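Local coordinates for protein metallo-beta-lactamase (Serratia marcescens, PDB 3VPE) that hydrolyses the amide bond of beta-lactam antibiotics, as expected of a subclass B3 metallo-beta-lactamase with two zinc ions in its active site, at residues H74-G79 / G115-F120; Y67-H72 / I155-Q160; A146-T151 / V193-G198; A173-A178 / A213-V218; P11-G16 / E231-Y236. All coordinates share one frame; numbering follows the deposited sequence.

Overall arrangement
Contacts 1 to 4 gather round the two zinc ions, whereas contact 5 lies about 29 Å from contact 1 between centres, on the other side of the chain's centre. Contacts 1, 2 and 3 share one zinc through His-74, His-72 and His-150; contacts 1 and 4 share the other through Asp-76, His-77 and His-215. Contact 2 is the most central and wholly buried, an indole against leucine plus two direct hydrogen bonds. Contact 4 is polar, with one backbone bond and waters, and contact 3 is held by van der Waals contact. Contacts 1 and 5 combine apolar packing with bridging waters, contact 5 being only partly buried.

Contact 1. Residues H74-G79 / G115-F120; sequences HEDHAG and GSLSNF. With ZN (zinc ion), chain C; ZN (zinc ion), chain B.
Phe-120 lays its ring against the short helix 75-78, and this is the tight half of the contact. Its CZ comes to 3.9 Å from Ala-78 CB, its CD1 to 3.7 Å from Glu-75 CA, and one ring face looks onto the backbone between Ala-78 and Gly-79. The ring gets there because CG sits between the backbone N and the carbonyl carbon (chi1 56°). Further along, Leu-117 sends CD1 over one face of the His-74 imidazole, 4.0 Å from the ring centroid, a CH-pi contact in which the two side chains cross at about a right angle.

The other half is looser and wet. Ser-118 and Glu-75 meet mainly through two waters: one accepts from Glu-75 N and donates to Ser-118 O at 2.7 Å, the other accepts from Ser-118 N and donates to Glu-75 OE2 at 3.0 Å.

The superfamily's HxHxDH motif runs into this helix, His-74 being its N-cap. His-74 ND1 binds one zinc; Asp-76 OD2 and His-77 NE2 bind the second, and Asp-111 holds His-74 NE2. The chemistry is thus divided: ligand nitrogens and oxygens turn to the metals, while carbon from the 115-120 loop covers a His-74 face and flanks the helix.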
# COMPACT_ATOMS: atom_id res chain seq x y z
N HIS A 74 0.24 0.17 9.92
CA HIS A 74 -0.52 -0.86 10.65
C HIS A 74 0.15 -2.17 10.42
O HIS A 74 0.72 -2.38 9.34
CB HIS A 74 -1.96 -0.91 10.20
CG HIS A 74 -2.79 0.22 10.71
ND1 HIS A 74 -3.95 0.58 10.15
CD2 HIS A 74 -2.60 1.07 11.80
CE1 HIS A 74 -4.47 1.61 10.83
NE2 HIS A 74 -3.64 1.91 11.84
N GLU A 75 0.06 -3.08 11.41
CA GLU A 75 0.75 -4.35 11.34
C GLU A 75 0.46 -5.17 10.08
O GLU A 75 1.34 -5.93 9.65
CB GLU A 75 0.48 -5.21 12.60
CG GLU A 75 -0.97 -5.64 12.79
CD GLU A 75 -1.27 -7.04 12.26
OE1 GLU A 75 -0.35 -7.71 11.72
OE2 GLU A 75 -2.43 -7.50 12.41
N ASP A 76 -0.74 -5.06 9.54
CA ASP A 76 -1.12 -5.88 8.37
C ASP A 76 -0.37 -5.47 7.10
O ASP A 76 -0.20 -6.32 6.19
CB ASP A 76 -2.65 -6.01 8.17
CG ASP A 76 -3.39 -4.69 8.07
OD1 ASP A 76 -2.99 -3.71 8.76
OD2 ASP A 76 -4.41 -4.66 7.34
N HIS A 77 0.09 -4.22 7.04
CA HIS A 77 0.87 -3.71 5.86
C HIS A 77 2.34 -3.52 6.11
O HIS A 77 3.16 -3.65 5.18
CB HIS A 77 0.27 -2.39 5.35
CG HIS A 77 -1.20 -2.48 5.12
ND1 HIS A 77 -1.74 -2.97 3.95
CD2 HIS A 77 -2.25 -2.27 5.99
CE1 HIS A 77 -3.09 -2.97 4.07
NE2 HIS A 77 -3.41 -2.55 5.32
N ALA A 78 2.69 -3.16 7.35
CA ALA A 78 4.02 -2.76 7.74
C ALA A 78 4.69 -3.76 8.69
O ALA A 78 5.89 -3.62 8.92
CB ALA A 78 3.95 -1.39 8.42
N GLY A 79 3.93 -4.75 9.19
CA GLY A 79 4.50 -5.76 10.14
C GLY A 79 5.72 -6.49 9.57
O GLY A 79 6.66 -6.80 10.30
N GLY A 115 -3.98 0.19 19.73
CA GLY A 115 -4.48 -0.82 20.69
C GLY A 115 -5.25 -2.01 20.12
O GLY A 115 -5.10 -3.14 20.61
N SER A 116 -6.10 -1.78 19.13
CA SER A 116 -6.90 -2.88 18.54
C SER A 116 -6.14 -3.67 17.49
O SER A 116 -6.48 -4.84 17.20
CB SER A 116 -8.20 -2.35 17.94
OG SER A 116 -7.91 -1.32 17.02
N LEU A 117 -5.14 -3.02 16.89
CA LEU A 117 -4.11 -3.71 16.10
C LEU A 117 -2.83 -3.79 16.93
O LEU A 117 -2.55 -2.90 17.73
CB LEU A 117 -3.87 -2.99 14.76
CG LEU A 117 -4.99 -3.17 13.72
CD1 LEU A 117 -4.61 -2.55 12.38
CD2 LEU A 117 -5.33 -4.63 13.47
N SER A 118 -2.06 -4.86 16.74
CA SER A 118 -0.85 -5.11 17.52
C SER A 118 0.34 -4.24 17.15
O SER A 118 0.47 -3.79 16.00
CB SER A 118 -0.41 -6.57 17.36
OG SER A 118 -1.29 -7.43 18.06
N ASN A 119 1.23 -4.03 18.12
CA ASN A 119 2.57 -3.54 17.84
C ASN A 119 3.25 -4.51 16.88
O ASN A 119 2.85 -5.66 16.76
CB ASN A 119 3.42 -3.48 19.11
CG ASN A 119 2.98 -2.42 20.10
OD1 ASN A 119 2.24 -1.49 19.77
ND2 ASN A 119 3.45 -2.55 21.34
N PHE A 120 4.28 -4.03 16.20
CA PHE A 120 4.99 -4.89 15.27
C PHE A 120 6.48 -4.60 15.34
O PHE A 120 6.88 -3.68 16.04
CB PHE A 120 4.39 -4.77 13.84
CG PHE A 120 4.35 -3.35 13.29
CD1 PHE A 120 3.19 -2.57 13.42
CD2 PHE A 120 5.44 -2.82 12.61
CE1 PHE A 120 3.15 -1.26 12.91
CE2 PHE A 120 5.42 -1.52 12.11
CZ PHE A 120 4.27 -0.74 12.26
ZN ZN C . -5.11 -2.89 6.42
ZN ZN B . -4.69 -0.03 8.33
O HOH W 1 -0.45 -2.13 14.08
O HOH W 2 -3.29 -7.28 15.25
O HOH W 3 -5.06 -1.97 8.28
O HOH W 4 -6.22 -1.05 5.87

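Contact 2. Residues Y67-H72 / I155-Q160. With ZN (zinc ion), chain B.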
# COMPACT_ATOMS: atom_id res chain seq x y z
N TYR A 67 14.59 0.39 -2.17
CA TYR A 67 13.63 1.14 -1.35
C TYR A 67 12.45 0.26 -1.02
O TYR A 67 12.04 -0.58 -1.82
CB TYR A 67 13.08 2.35 -2.11
CG TYR A 67 14.05 3.47 -2.24
CD1 TYR A 67 14.48 4.18 -1.10
CD2 TYR A 67 14.58 3.82 -3.48
CE1 TYR A 67 15.39 5.22 -1.22
CE2 TYR A 67 15.48 4.87 -3.60
CZ TYR A 67 15.88 5.56 -2.47
OH TYR A 67 16.80 6.61 -2.60
N ILE A 68 11.93 0.45 0.19
CA ILE A 68 10.65 -0.12 0.57
C ILE A 68 9.71 1.05 0.87
O ILE A 68 9.99 1.87 1.76
CB ILE A 68 10.77 -1.03 1.80
CG1 ILE A 68 11.66 -2.24 1.49
CG2 ILE A 68 9.37 -1.47 2.26
CD1 ILE A 68 12.15 -2.93 2.75
N LEU A 69 8.59 1.13 0.13
CA LEU A 69 7.65 2.24 0.36
C LEU A 69 6.55 1.75 1.27
O LEU A 69 6.05 0.65 1.08
CB LEU A 69 7.07 2.72 -0.98
CG LEU A 69 8.11 2.99 -2.08
CD1 LEU A 69 7.36 3.51 -3.30
CD2 LEU A 69 9.16 3.99 -1.64
N SER A 70 6.17 2.54 2.28
CA SER A 70 5.08 2.16 3.16
C SER A 70 3.82 2.96 2.83
O SER A 70 3.89 4.18 2.77
CB SER A 70 5.49 2.47 4.61
OG SER A 70 4.39 2.26 5.51
N THR A 71 2.68 2.28 2.65
CA THR A 71 1.38 2.99 2.60
C THR A 71 1.03 3.52 3.98
O THR A 71 0.94 4.73 4.18
CB THR A 71 0.24 2.08 2.10
OG1 THR A 71 0.22 0.86 2.86
CG2 THR A 71 0.40 1.79 0.57
N HIS A 72 0.84 2.63 4.96
CA HIS A 72 0.59 3.10 6.31
C HIS A 72 1.07 2.10 7.34
O HIS A 72 1.26 0.90 7.05
CB HIS A 72 -0.88 3.52 6.52
CG HIS A 72 -1.85 2.36 6.55
ND1 HIS A 72 -2.50 1.92 5.46
CD2 HIS A 72 -2.31 1.60 7.62
CE1 HIS A 72 -3.32 0.90 5.80
NE2 HIS A 72 -3.20 0.70 7.13
N ILE A 155 0.32 7.23 2.79
CA ILE A 155 0.72 7.67 1.46
C ILE A 155 0.22 6.68 0.43
O ILE A 155 0.33 5.47 0.60
CB ILE A 155 2.28 7.73 1.35
CG1 ILE A 155 2.89 8.75 2.34
CG2 ILE A 155 2.73 7.99 -0.11
CD1 ILE A 155 2.71 10.22 2.00
N THR A 156 -0.34 7.25 -0.65
CA THR A 156 -0.68 6.53 -1.86
C THR A 156 0.43 6.83 -2.87
O THR A 156 0.83 7.99 -3.05
CB THR A 156 -2.04 7.00 -2.36
OG1 THR A 156 -3.07 6.53 -1.47
CG2 THR A 156 -2.33 6.51 -3.75
N TRP A 157 0.92 5.77 -3.52
CA TRP A 157 2.13 5.85 -4.35
C TRP A 157 1.74 5.65 -5.79
O TRP A 157 0.94 4.78 -6.10
CB TRP A 157 3.10 4.75 -3.92
CG TRP A 157 3.60 4.87 -2.49
CD1 TRP A 157 3.09 4.23 -1.35
CD2 TRP A 157 4.71 5.68 -2.00
NE1 TRP A 157 3.83 4.56 -0.23
CE2 TRP A 157 4.78 5.45 -0.54
CE3 TRP A 157 5.60 6.57 -2.58
CZ2 TRP A 157 5.75 6.05 0.25
CZ3 TRP A 157 6.57 7.17 -1.76
CH2 TRP A 157 6.64 6.88 -0.39
N THR A 158 2.31 6.45 -6.70
CA THR A 158 1.98 6.30 -8.13
C THR A 158 3.20 6.25 -9.04
O THR A 158 4.28 6.75 -8.69
CB THR A 158 1.08 7.45 -8.61
OG1 THR A 158 1.80 8.69 -8.48
CG2 THR A 158 -0.22 7.51 -7.76
N TRP A 159 3.04 5.58 -10.17
CA TRP A 159 4.13 5.50 -11.14
C TRP A 159 3.57 5.10 -12.47
O TRP A 159 2.36 4.99 -12.64
CB TRP A 159 5.17 4.48 -10.71
CG TRP A 159 4.66 3.07 -10.54
CD1 TRP A 159 4.57 2.06 -11.48
CD2 TRP A 159 4.13 2.48 -9.28
NE1 TRP A 159 4.05 0.90 -10.90
CE2 TRP A 159 3.80 1.09 -9.58
CE3 TRP A 159 3.98 2.95 -7.97
CZ2 TRP A 159 3.29 0.24 -8.62
CZ3 TRP A 159 3.48 2.07 -7.00
CH2 TRP A 159 3.15 0.74 -7.31
N GLN A 160 4.45 4.94 -13.45
CA GLN A 160 4.04 4.41 -14.77
C GLN A 160 4.79 3.12 -15.08
O GLN A 160 5.97 2.98 -14.75
CB GLN A 160 4.36 5.40 -15.86
CG GLN A 160 3.59 6.69 -15.87
CD GLN A 160 4.05 7.47 -17.08
OE1 GLN A 160 4.94 8.29 -16.97
NE2 GLN A 160 3.55 7.09 -18.26
ZN ZN B . -4.69 -0.03 8.33
O HOH W 3 -5.06 -1.97 8.28
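The zinc-binding loop that follows strand 65-69 meets strand 155-163 here, where the two sheets of the metallo-beta-lactamase fold face each other. Trp-157 does most of the work, reaching toward the 67-72 segment with its indole between two aliphatic groups. On one face Leu-69 puts CB 3.8 Å from the centroid of the five-membered ring, a CH-pi contact 20° off the normal, while its CD1 spreads over the six-membered ring, 3.6 Å from Trp-157 CE3. On the opposite face lies CG2 of Ile-155, two residues back in the same strand, over the centre of the ring system.

The indole edge is used as well. Trp-157 NE1 donates to Ser-70 O at 3.0 Å, and the carbonyl oxygen lies in the indole plane; seen from the carbonyl, though, the donor stands well above the plane, so the bond does not follow a lone pair. With both faces covered and the N-H tied, the ring has little freedom to turn.

This is the αβ/βα sandwich: strand 65-69 belongs to the seven-stranded sheet, strand 155-163 to the five-stranded one, and the junction is closed by backbone. Ile-155 N donates to Thr-71 O at 2.9 Å, and Thr-71 CA makes a CA-H...O contact with Ile-155 O at 3.4 Å. Thr-71 OG1 turns elsewhere, to Asp-41. Just past it, His-72 NE2 binds zinc at 2.0 Å, and its ND1 is hydrogen-bonded to Asp-174, a second-shell carboxylate that fixes the rotation of the imidazole.

Contact 3. Residues A146-T151 / V193-G198; sequences ATPGHT and VASLRG. With ZN (zinc ion), chain B.
Gly-149 lies unusually close against Leu-196: the glycine CA is 3.6 Å from Leu-196 CG, and the two alpha carbons are only 4.3 Å apart. Its backbone is unusual too, with phi at 138°, in a conformation open chiefly to glycine. The turn belongs to the metal-binding loop between strands 140-146 and 155-163 of the metallo-beta-lactamase fold, and it packs on helix 190-204.

The helix offers two neighbouring side chains. Leu-196 starts off along the flank of the loop, and with CG beside its backbone N (chi1 -87°) the branch swings inward, bringing CD2 to 3.6 Å from His-150 N. Ser-195 points toward the loop and sets its CB 3.9 Å from Pro-148 CG, against the rim of the pyrrolidine ring; in the one of its two conformers described here, its hydroxyl turns back along its own helix to Glu-191 O.

The carbonyls of Pro-148 and Ser-195 approach each other, two acceptors side by side, and the hydroxyl of Ser-199, one helical turn on, is hydrogen-bonded to both, which its single proton can serve only by being shared or by alternating between them. Within the loop, Gly-149 N donates to Thr-151 O at 2.8 Å.

The tight glycine turn leads straight into His-150. Its CG stands opposite the backbone N across the CA-CB bond (chi1 179°), which carries the imidazole away from the helix and toward the metal. Thr-177 O takes up ND1, and NE2 binds zinc at 2.0 Å.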
# COMPACT_ATOMS: atom_id res chain seq x y z
N ALA A 146 0.08 12.34 -0.21
CA ALA A 146 -0.47 12.27 1.16
C ALA A 146 -1.97 11.91 1.13
O ALA A 146 -2.80 12.63 0.54
CB ALA A 146 -0.21 13.59 1.89
N THR A 147 -2.32 10.77 1.74
CA THR A 147 -3.72 10.33 1.86
C THR A 147 -4.01 9.92 3.32
O THR A 147 -4.19 8.74 3.63
CB THR A 147 -4.05 9.19 0.86
OG1 THR A 147 -3.19 8.04 1.06
CG2 THR A 147 -3.97 9.66 -0.61
N PRO A 148 -4.03 10.92 4.23
CA PRO A 148 -4.26 10.64 5.64
C PRO A 148 -5.71 10.32 5.97
O PRO A 148 -6.61 10.53 5.16
CB PRO A 148 -3.86 11.96 6.30
CG PRO A 148 -4.25 12.99 5.28
CD PRO A 148 -3.74 12.35 4.01
N GLY A 149 -5.92 9.79 7.18
CA GLY A 149 -7.27 9.57 7.69
C GLY A 149 -7.38 8.22 8.37
O GLY A 149 -7.70 8.12 9.56
N HIS A 150 -7.10 7.17 7.62
CA HIS A 150 -6.99 5.84 8.25
C HIS A 150 -5.79 5.78 9.19
O HIS A 150 -5.84 5.07 10.22
CB HIS A 150 -6.93 4.82 7.09
CG HIS A 150 -6.80 3.39 7.48
ND1 HIS A 150 -7.86 2.56 7.65
CD2 HIS A 150 -5.67 2.62 7.67
CE1 HIS A 150 -7.41 1.32 7.94
NE2 HIS A 150 -6.08 1.36 7.97
N THR A 151 -4.70 6.48 8.83
CA THR A 151 -3.58 6.85 9.70
C THR A 151 -3.16 8.27 9.33
O THR A 151 -3.50 8.75 8.24
CB THR A 151 -2.33 5.96 9.54
OG1 THR A 151 -1.75 6.19 8.24
CG2 THR A 151 -2.68 4.50 9.73
N VAL A 193 -11.56 13.04 10.41
CA VAL A 193 -12.63 12.98 9.45
C VAL A 193 -12.36 13.92 8.27
O VAL A 193 -12.51 13.51 7.13
CB VAL A 193 -13.99 13.27 10.13
CG1 VAL A 193 -15.10 13.37 9.10
CG2 VAL A 193 -14.26 12.18 11.18
N ALA A 194 -11.94 15.16 8.56
CA ALA A 194 -11.65 16.09 7.47
C ALA A 194 -10.50 15.56 6.60
O ALA A 194 -10.54 15.71 5.38
CB ALA A 194 -11.31 17.46 8.04
N SER A 195 -9.49 14.95 7.23
CA SER A 195 -8.36 14.33 6.50
C SER A 195 -8.84 13.24 5.56
O SER A 195 -8.42 13.15 4.39
CB SER A 195 -7.35 13.74 7.49
OG SER A 195 -6.52 14.75 8.00
N LEU A 196 -9.72 12.37 6.07
CA LEU A 196 -10.31 11.29 5.26
C LEU A 196 -11.04 11.87 4.05
O LEU A 196 -10.85 11.41 2.92
CB LEU A 196 -11.28 10.44 6.07
CG LEU A 196 -10.74 9.27 6.86
CD1 LEU A 196 -11.86 8.70 7.73
CD2 LEU A 196 -10.12 8.21 5.93
N ARG A 197 -11.85 12.91 4.28
CA ARG A 197 -12.61 13.46 3.16
C ARG A 197 -11.67 14.13 2.16
O ARG A 197 -11.91 14.02 0.96
CB ARG A 197 -13.81 14.34 3.62
CG ARG A 197 -14.97 13.50 4.20
CD ARG A 197 -16.30 14.23 4.42
NE ARG A 197 -16.35 15.03 5.63
CZ ARG A 197 -17.28 14.94 6.59
NH1 ARG A 197 -18.28 14.07 6.53
NH2 ARG A 197 -17.22 15.74 7.63
N GLY A 198 -10.58 14.74 2.61
CA GLY A 198 -9.57 15.30 1.69
C GLY A 198 -8.93 14.22 0.85
O GLY A 198 -8.67 14.37 -0.36
ZN ZN B . -4.69 -0.03 8.33
O HOH W 3 -5.06 -1.97 8.28

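Contact 4. Residues A173-A178 / A213-V218; sequences ADSLTA and AAHPEV. With ZN (zinc ion), chain C; ACT (acetate ion), chain I.
Ser-175 and His-215 face each other across the end of a parallel strand pair, and the serine is the side chain to follow. From CB, the hydroxyl lies beside its own backbone N (chi1 -60°), which points OG into the gap between the segments. There OG touches carbon on two sides: Ala-214 CB at 3.9 Å, and His-215 CD2 at the same separation, at the edge of the imidazole and in its plane. OG also meets His-72 and two waters. One molecule, 2.8 Å from Ser-175 OG, also accepts from His-215 N; a second, 2.6 Å from Ser-175 OG, is a ligand of the zinc that His-215 NE2 binds. Ser-175 is therefore a second-shell residue, reaching the metal through a bound water.

Asp-76 and His-77 complete the protein ligands of this zinc. On the side of the 173-178 loop toward Val-218, Leu-176 N donates to OXT of an acetate ion at 2.9 Å, probably a crystallisation component; Thr-177 CG2 and Val-218 CG1 lie against the same ion.

One direct backbone bond ties the segments, Ala-214 N to Ala-173 O at 3.0 Å, nearly in line with the carbonyl. It extends the pairing of strands 166-173 and 210-213, the latter at the border of the five-stranded sheet. Helix 241-260 covers Ala-173 and Val-218 through Ile-245, and helix 190-204 receives Leu-176 on Phe-200 and Val-203.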
# COMPACT_ATOMS: atom_id res chain seq x y z
N ALA A 173 -2.97 2.19 -3.91
CA ALA A 173 -3.89 2.98 -3.11
C ALA A 173 -3.85 2.59 -1.66
O ALA A 173 -4.12 1.44 -1.28
CB ALA A 173 -5.34 2.85 -3.65
N ASP A 174 -3.48 3.56 -0.83
CA ASP A 174 -3.56 3.35 0.61
C ASP A 174 -5.02 3.17 1.00
O ASP A 174 -5.96 3.54 0.27
CB ASP A 174 -2.98 4.58 1.30
CG ASP A 174 -2.77 4.36 2.80
OD1 ASP A 174 -2.67 3.17 3.20
OD2 ASP A 174 -2.65 5.38 3.51
N SER A 175 -5.22 2.62 2.19
CA SER A 175 -6.59 2.43 2.71
C SER A 175 -7.26 3.72 3.07
O SER A 175 -6.64 4.57 3.72
CB SER A 175 -6.51 1.58 3.98
OG SER A 175 -5.92 0.33 3.66
N LEU A 176 -8.53 3.85 2.69
CA LEU A 176 -9.31 5.07 2.93
C LEU A 176 -10.48 4.77 3.84
O LEU A 176 -11.50 5.48 3.83
CB LEU A 176 -9.82 5.66 1.61
CG LEU A 176 -8.73 5.95 0.56
CD1 LEU A 176 -9.33 6.62 -0.70
CD2 LEU A 176 -7.58 6.81 1.11
N THR A 177 -10.33 3.71 4.64
CA THR A 177 -11.43 3.21 5.48
C THR A 177 -11.48 3.78 6.92
O THR A 177 -10.46 3.79 7.64
CB THR A 177 -11.32 1.70 5.60
OG1 THR A 177 -9.97 1.36 5.97
CG2 THR A 177 -11.66 1.06 4.24
N ALA A 178 -12.68 4.26 7.28
CA ALA A 178 -12.95 4.73 8.65
C ALA A 178 -13.21 3.51 9.52
O ALA A 178 -14.38 3.19 9.82
CB ALA A 178 -14.18 5.66 8.67
N ALA A 213 -5.07 -1.92 -4.58
CA ALA A 213 -5.48 -1.45 -3.24
C ALA A 213 -4.72 -2.22 -2.18
O ALA A 213 -4.43 -3.41 -2.33
CB ALA A 213 -6.99 -1.63 -3.06
N ALA A 214 -4.39 -1.55 -1.08
CA ALA A 214 -3.60 -2.17 -0.02
C ALA A 214 -4.24 -3.49 0.47
O ALA A 214 -3.51 -4.45 0.68
CB ALA A 214 -3.37 -1.17 1.11
N HIS A 215 -5.56 -3.50 0.63
CA HIS A 215 -6.31 -4.75 0.72
C HIS A 215 -6.78 -5.07 -0.68
O HIS A 215 -7.64 -4.35 -1.20
CB HIS A 215 -7.48 -4.59 1.69
CG HIS A 215 -7.04 -4.53 3.12
ND1 HIS A 215 -6.93 -5.65 3.89
CD2 HIS A 215 -6.66 -3.45 3.91
CE1 HIS A 215 -6.44 -5.31 5.10
NE2 HIS A 215 -6.29 -3.95 5.13
N PRO A 216 -6.19 -6.11 -1.30
CA PRO A 216 -6.29 -6.23 -2.76
C PRO A 216 -7.69 -6.46 -3.28
O PRO A 216 -7.99 -6.08 -4.42
CB PRO A 216 -5.40 -7.44 -3.09
CG PRO A 216 -5.19 -8.17 -1.78
CD PRO A 216 -5.26 -7.10 -0.73
N GLU A 217 -8.56 -7.06 -2.47
CA GLU A 217 -9.94 -7.28 -2.94
C GLU A 217 -10.75 -5.99 -3.14
O GLU A 217 -11.82 -6.00 -3.78
CB GLU A 217 -10.65 -8.24 -1.96
CG GLU A 217 -11.04 -7.60 -0.62
CD GLU A 217 -9.91 -7.38 0.37
OE1 GLU A 217 -8.77 -7.85 0.20
OE2 GLU A 217 -10.22 -6.73 1.40
N VAL A 218 -10.26 -4.87 -2.61
CA VAL A 218 -10.93 -3.59 -2.73
C VAL A 218 -11.01 -3.15 -4.20
O VAL A 218 -11.95 -2.49 -4.59
CB VAL A 218 -10.27 -2.56 -1.78
CG1 VAL A 218 -10.75 -1.15 -2.04
CG2 VAL A 218 -10.55 -2.98 -0.34
ZN ZN C . -5.11 -2.89 6.42
C ACT I . -10.73 1.41 0.90
O ACT I . -10.99 0.21 1.15
OXT ACT I . -9.55 1.81 0.98
CH3 ACT I . -11.86 2.35 0.48
O HOH W 5 -6.95 -0.83 1.27
O HOH W 4 -6.22 -1.05 5.87
O HOH W 3 -5.06 -1.97 8.28

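Contact 5. Residues P11-G16 / E231-Y236; sequences PFTIYG and EGNSAY
Tyr-236 lies across the N-terminal strand 12-15 with its ring against Ile-14 and its hydroxyl at Phe-12. The CG2 branch of Ile-14, turned to the carbonyl side, rests off-centre on the ring, 3.8 Å from Tyr-236 CG. Phe-12 has the rarer rotamer, CG lodged between backbone N and carbonyl carbon (chi1 51°); its ring atom CD1 comes to 3.3 Å from Tyr-236 OH, the two side chains meeting at a slant.

Asn-233, one 3-10 turn earlier, points its CB at the strand, 3.1 Å from Ile-14 O and 4.0 Å from Tyr-15 CD1. Its amide plane is turned 58° from the Tyr-15 ring, and ND2 is hydrogen-bonded to Glu-163. Tyr-15 OH likewise goes to a partner outside, Lys-166 O.

Ile-14 and Tyr-15 form a classic beta bulge opposite Thr-18, where the strand turns a corner. The contact joins this edge of the seven-stranded sheet to the link between helices 221-231 and 241-260.

Direct contact is carbon on carbon, or carbonyl and phenol oxygen on carbon; the polar link is indirect: a water donates to Thr-13 O at 2.8 Å and is hydrogen-bonded to Tyr-236 OH, giving the phenol a polar partner beside the Phe-12 ring.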
# COMPACT_ATOMS: atom_id res chain seq x y z
N PRO A 11 3.11 -15.36 -6.79
CA PRO A 11 3.28 -14.01 -7.34
C PRO A 11 3.03 -14.00 -8.85
O PRO A 11 2.97 -15.07 -9.50
CB PRO A 11 4.72 -13.67 -6.99
CG PRO A 11 5.43 -15.02 -7.02
CD PRO A 11 4.41 -15.96 -6.43
N PHE A 12 2.80 -12.81 -9.39
CA PHE A 12 2.41 -12.65 -10.79
C PHE A 12 2.67 -11.22 -11.23
O PHE A 12 2.59 -10.29 -10.43
CB PHE A 12 0.94 -13.00 -11.02
CG PHE A 12 -0.03 -12.31 -10.08
CD1 PHE A 12 -0.73 -11.16 -10.48
CD2 PHE A 12 -0.24 -12.81 -8.81
CE1 PHE A 12 -1.64 -10.55 -9.62
CE2 PHE A 12 -1.13 -12.19 -7.95
CZ PHE A 12 -1.83 -11.06 -8.35
N THR A 13 2.97 -11.05 -12.51
CA THR A 13 3.05 -9.71 -13.08
C THR A 13 1.68 -9.10 -13.24
O THR A 13 0.72 -9.75 -13.70
CB THR A 13 3.76 -9.78 -14.46
OG1 THR A 13 5.09 -10.22 -14.23
CG2 THR A 13 3.76 -8.40 -15.19
N ILE A 14 1.55 -7.84 -12.83
CA ILE A 14 0.34 -7.07 -13.04
C ILE A 14 0.42 -6.31 -14.37
O ILE A 14 -0.48 -6.38 -15.18
CB ILE A 14 0.08 -6.13 -11.85
CG1 ILE A 14 -0.38 -6.98 -10.64
CG2 ILE A 14 -1.01 -5.12 -12.17
CD1 ILE A 14 -0.33 -6.24 -9.32
N TYR A 15 1.50 -5.56 -14.57
CA TYR A 15 1.65 -4.82 -15.81
C TYR A 15 3.11 -4.42 -15.99
O TYR A 15 3.68 -3.71 -15.15
CB TYR A 15 0.76 -3.58 -15.82
CG TYR A 15 0.59 -3.01 -17.21
CD1 TYR A 15 -0.39 -3.53 -18.07
CD2 TYR A 15 1.35 -1.94 -17.64
CE1 TYR A 15 -0.57 -3.04 -19.34
CE2 TYR A 15 1.17 -1.42 -18.93
CZ TYR A 15 0.22 -1.99 -19.77
OH TYR A 15 0.03 -1.46 -21.03
N GLY A 16 3.72 -4.90 -17.07
CA GLY A 16 5.11 -4.53 -17.36
C GLY A 16 6.03 -4.94 -16.23
O GLY A 16 6.15 -6.12 -15.91
N GLU A 231 -7.41 -12.86 -20.82
CA GLU A 231 -7.48 -11.49 -21.32
C GLU A 231 -6.12 -10.79 -21.37
O GLU A 231 -6.01 -9.72 -21.95
CB GLU A 231 -8.48 -10.65 -20.53
CG GLU A 231 -9.92 -11.17 -20.57
CD GLU A 231 -10.91 -10.31 -19.79
OE1 GLU A 231 -10.53 -9.26 -19.23
OE2 GLU A 231 -12.09 -10.69 -19.73
N GLY A 232 -5.10 -11.38 -20.75
CA GLY A 232 -3.81 -10.69 -20.56
C GLY A 232 -3.91 -9.66 -19.44
O GLY A 232 -4.92 -9.56 -18.75
N ASN A 233 -2.88 -8.84 -19.31
CA ASN A 233 -2.84 -7.86 -18.23
C ASN A 233 -3.79 -6.68 -18.34
O ASN A 233 -3.94 -5.88 -17.39
CB ASN A 233 -1.37 -7.45 -17.96
CG ASN A 233 -0.54 -8.63 -17.51
OD1 ASN A 233 -1.08 -9.62 -17.03
ND2 ASN A 233 0.78 -8.53 -17.66
N SER A 234 -4.49 -6.56 -19.47
CA SER A 234 -5.60 -5.63 -19.60
C SER A 234 -6.66 -5.87 -18.51
O SER A 234 -7.42 -4.95 -18.18
CB SER A 234 -6.24 -5.76 -20.98
OG SER A 234 -5.38 -5.27 -22.00
N ALA A 235 -6.70 -7.10 -18.00
CA ALA A 235 -7.68 -7.47 -16.93
C ALA A 235 -7.51 -6.57 -15.69
O ALA A 235 -8.49 -6.34 -14.95
CB ALA A 235 -7.61 -8.95 -16.54
N TYR A 236 -6.29 -6.06 -15.49
CA TYR A 236 -6.00 -5.20 -14.33
C TYR A 236 -6.31 -3.73 -14.58
O TYR A 236 -6.35 -2.94 -13.65
CB TYR A 236 -4.52 -5.36 -13.86
CG TYR A 236 -4.15 -6.78 -13.53
CD1 TYR A 236 -4.65 -7.41 -12.37
CD2 TYR A 236 -3.36 -7.55 -14.41
CE1 TYR A 236 -4.34 -8.74 -12.08
CE2 TYR A 236 -3.04 -8.87 -14.14
CZ TYR A 236 -3.51 -9.48 -12.96
OH TYR A 236 -3.19 -10.79 -12.70
O HOH W 6 -1.11 -11.87 -14.14